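Local coordinates for pirin family protein (Acinetobacter baumannii, PDB 6D0P) that probably acts as a metal-dependent quercetin 2,3-dioxygenase of the pirin family, built from two cupin domains and carrying a single manganese ion here, at residues I154-H159 with G168-A173. Residues are numbered along the deposited sequence; the frame is centred on the assembly and turned at random.
Sequences IALDEH and GEYADA. With MG (magnesium ion), chain F.
Tyr170 turns its CG anti to the backbone N (chi1 -175°), and the side chains of Tyr170 and Ile154 cross obliquely; in the isoleucine, CG2 is likewise anti to its own N and CG1 anti to the carbonyl carbon (chi1 -55°). The two branches meet different partners: CG2 comes up to the rim of the tyrosine ring near its plane, 4.1 Å from Tyr170 CE2, and chi2 of -59° then places CD1 against the methyl of Ala173, with Ile154 CD1 3.8 Å from Ala173 CB. Ala171 CB adds a looser touch to the same CG2. From farther along the chain, Leu156 reaches in with one methyl, its CD2 lying 3.7 Å from Tyr170 OH. No hydrogen bond joins the segments; the contact is purely one of van der Waals packing. Trp186 meets the Tyr170 ring edge-to-face.

Tyr170 to Ala173 form a type I' turn, closed by hydrogen bonds in both directions between Tyr170 and Ala173. The carbonyl O of Leu156 binds a magnesium ion at 2.1 Å, and four waters also bind it. An Asx turn follows, in which His159 N meets Asp157 OD1 from above the carboxylate plane. The side chains form a small apolar cluster at the surface, joining a type I' two-residue beta hairpin to edge strand 153-155 of an antiparallel cupin sheet in the bicupin fold of the pirins.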
ATOM      1  N   ILE A 154       3.402   6.447  16.941  1.00 23.84           N
ATOM      2  CA  ILE A 154       4.463   6.308  17.900  1.00 23.45           C
ATOM      3  C   ILE A 154       5.527   7.361  17.623  1.00 21.15           C
ATOM      4  O   ILE A 154       6.007   7.441  16.511  1.00 19.24           O
ATOM      5  CB  ILE A 154       5.059   4.890  17.820  1.00 25.75           C
ATOM      6  CG1 ILE A 154       3.989   3.807  17.984  1.00 28.57           C
ATOM      7  CG2 ILE A 154       6.205   4.718  18.804  1.00 27.49           C
ATOM      8  CD1 ILE A 154       3.229   3.884  19.280  1.00 31.25           C
ATOM      9  N   ALA A 155       5.913   8.124  18.649  1.00 20.65           N
ATOM     10  CA  ALA A 155       6.975   9.102  18.477  1.00 21.79           C
ATOM     11  C   ALA A 155       8.314   8.358  18.529  1.00 23.01           C
ATOM     12  O   ALA A 155       8.576   7.644  19.487  1.00 24.60           O
ATOM     13  CB  ALA A 155       6.907  10.168  19.534  1.00 23.36           C
ATOM     14  N   LEU A 156       9.142   8.518  17.503  1.00 20.41           N
ATOM     15  CA  LEU A 156      10.424   7.814  17.455  1.00 20.67           C
ATOM     16  C   LEU A 156      11.546   8.645  18.097  1.00 21.02           C
ATOM     17  O   LEU A 156      12.627   8.111  18.376  1.00 21.11           O
ATOM     18  CB  LEU A 156      10.765   7.523  15.992  1.00 19.89           C
ATOM     19  CG  LEU A 156       9.819   6.576  15.278  1.00 20.12           C
ATOM     20  CD1 LEU A 156      10.188   6.478  13.811  1.00 19.25           C
ATOM     21  CD2 LEU A 156       9.834   5.207  15.961  1.00 20.89           C
ATOM     22  N   ASP A 157      11.344   9.952  18.217  1.00 20.36           N
ATOM     23  CA  ASP A 157      12.324  10.805  18.859  1.00 21.73           C
ATOM     24  C   ASP A 157      11.580  12.034  19.391  1.00 22.01           C
ATOM     25  O   ASP A 157      10.353  12.061  19.334  1.00 20.82           O
ATOM     26  CB  ASP A 157      13.457  11.192  17.908  1.00 22.35           C
ATOM     27  CG  ASP A 157      12.983  11.830  16.614  1.00 23.05           C
ATOM     28  OD1 ASP A 157      11.964  12.593  16.647  1.00 22.08           O
ATOM     29  OD2 ASP A 157      13.634  11.560  15.570  1.00 25.03           O
ATOM     30  N   GLU A 158      12.333  13.014  19.865  1.00 22.71           N
ATOM     31  CA  GLU A 158      11.758  14.209  20.433  1.00 24.49           C
ATOM     32  C   GLU A 158      11.808  15.347  19.410  1.00 25.79           C
ATOM     33  O   GLU A 158      11.613  16.514  19.776  1.00 25.30           O
ATOM     34  CB  GLU A 158      12.515  14.574  21.711  1.00 26.13           C
ATOM     35  CG  GLU A 158      12.420  13.499  22.782  1.00 27.03           C
ATOM     36  CD  GLU A 158      13.248  13.748  24.024  1.00 29.16           C
ATOM     37  OE1 GLU A 158      13.267  14.902  24.492  1.00 32.34           O
ATOM     38  OE2 GLU A 158      13.843  12.790  24.545  1.00 29.09           O
ATOM     39  N   HIS A 159      12.022  15.015  18.134  1.00 24.32           N
ATOM     40  CA  HIS A 159      12.192  16.038  17.120  1.00 27.00           C
ATOM     41  C   HIS A 159      11.094  16.008  16.061  1.00 25.47           C
ATOM     42  O   HIS A 159      11.168  16.781  15.111  1.00 26.93           O
ATOM     43  CB  HIS A 159      13.589  15.897  16.495  1.00 29.41           C
ATOM     44  CG  HIS A 159      14.669  16.186  17.474  1.00 34.84           C
ATOM     45  ND1 HIS A 159      15.424  15.184  18.067  1.00 38.29           N
ATOM     46  CD2 HIS A 159      15.079  17.351  18.014  1.00 37.96           C
ATOM     47  CE1 HIS A 159      16.279  15.728  18.903  1.00 38.73           C
ATOM     48  NE2 HIS A 159      16.075  17.053  18.901  1.00 42.15           N
ATOM     49  N   GLY A 168      -0.152  -4.777  11.918  1.00 15.36           N
ATOM     50  CA  GLY A 168       0.898  -5.477  12.615  1.00 16.98           C
ATOM     51  C   GLY A 168       1.078  -4.981  14.040  1.00 18.45           C
ATOM     52  O   GLY A 168       0.126  -4.792  14.799  1.00 17.17           O
ATOM     53  N   GLU A 169       2.321  -4.762  14.411  1.00 21.55           N
ATOM     54  CA  GLU A 169       2.597  -4.342  15.783  1.00 27.53           C
ATOM     55  C   GLU A 169       3.966  -3.672  15.859  1.00 27.42           C
ATOM     56  O   GLU A 169       4.911  -4.161  15.269  1.00 29.31           O
ATOM     57  CB  GLU A 169       2.619  -5.556  16.715  1.00 31.82           C
ATOM     58  CG  GLU A 169       3.050  -5.210  18.134  1.00 41.13           C
ATOM     59  CD  GLU A 169       2.436  -6.057  19.243  1.00 47.76           C
ATOM     60  OE1 GLU A 169       2.242  -7.271  19.026  1.00 49.57           O
ATOM     61  OE2 GLU A 169       2.163  -5.500  20.325  1.00 59.35           O
ATOM     62  N   TYR A 170       4.020  -2.582  16.599  1.00 27.97           N
ATOM     63  CA  TYR A 170       5.247  -1.862  16.870  1.00 29.03           C
ATOM     64  C   TYR A 170       5.183  -1.274  18.294  1.00 30.80           C
ATOM     65  O   TYR A 170       4.170  -0.723  18.690  1.00 31.02           O
ATOM     66  CB  TYR A 170       5.458  -0.751  15.838  1.00 26.44           C
ATOM     67  CG  TYR A 170       6.780  -0.070  16.007  1.00 28.15           C
ATOM     68  CD1 TYR A 170       7.901  -0.555  15.359  1.00 29.79           C
ATOM     69  CD2 TYR A 170       6.934   0.999  16.872  1.00 30.00           C
ATOM     70  CE1 TYR A 170       9.141   0.026  15.545  1.00 31.83           C
ATOM     71  CE2 TYR A 170       8.171   1.588  17.072  1.00 31.41           C
ATOM     72  CZ  TYR A 170       9.276   1.095  16.414  1.00 31.76           C
ATOM     73  OH  TYR A 170      10.502   1.661  16.604  1.00 37.95           O
ATOM     74  N   ALA A 171       6.253  -1.395  19.067  1.00 39.55           N
ATOM     75  CA  ALA A 171       6.332  -0.778  20.430  1.00 41.14           C
ATOM     76  C   ALA A 171       5.091  -1.100  21.280  1.00 41.64           C
ATOM     77  O   ALA A 171       4.531  -0.206  21.970  1.00 40.44           O
ATOM     78  CB  ALA A 171       6.508   0.719  20.289  1.00 45.02           C
ATOM     79  N   ASP A 172       4.664  -2.360  21.245  1.00 38.65           N
ATOM     80  CA  ASP A 172       3.480  -2.815  21.989  1.00 40.79           C
ATOM     81  C   ASP A 172       2.193  -2.151  21.467  1.00 37.65           C
ATOM     82  O   ASP A 172       1.153  -2.318  22.078  1.00 39.33           O
ATOM     83  CB  ASP A 172       3.626  -2.581  23.497  1.00 48.73           C
ATOM     84  CG  ASP A 172       4.833  -3.279  24.104  1.00 55.16           C
ATOM     85  OD1 ASP A 172       5.074  -4.455  23.750  1.00 57.21           O
ATOM     86  OD2 ASP A 172       5.519  -2.642  24.927  1.00 65.48           O
ATOM     87  N   ALA A 173       2.243  -1.420  20.354  1.00 32.63           N
ATOM     88  CA  ALA A 173       1.036  -0.819  19.775  1.00 31.80           C
ATOM     89  C   ALA A 173       0.518  -1.750  18.672  1.00 29.86           C
ATOM     90  O   ALA A 173       1.296  -2.192  17.845  1.00 30.06           O
ATOM     91  CB  ALA A 173       1.352   0.550  19.221  1.00 32.65           C
TER
HETATM   92 MG    MG F 302      13.759   6.829  19.658  1.00 38.90          MG
HETATM   93  O   HOH W   1      12.693   7.474  21.301  1.00 38.95           O
HETATM   94  O   HOH W   2      12.286   5.318  19.357  1.00 27.29           O
HETATM   95  O   HOH W   3      14.779   6.307  17.712  1.00 37.04           O
HETATM   96  O   HOH W   4      14.928   5.371  20.644  1.00 35.68           O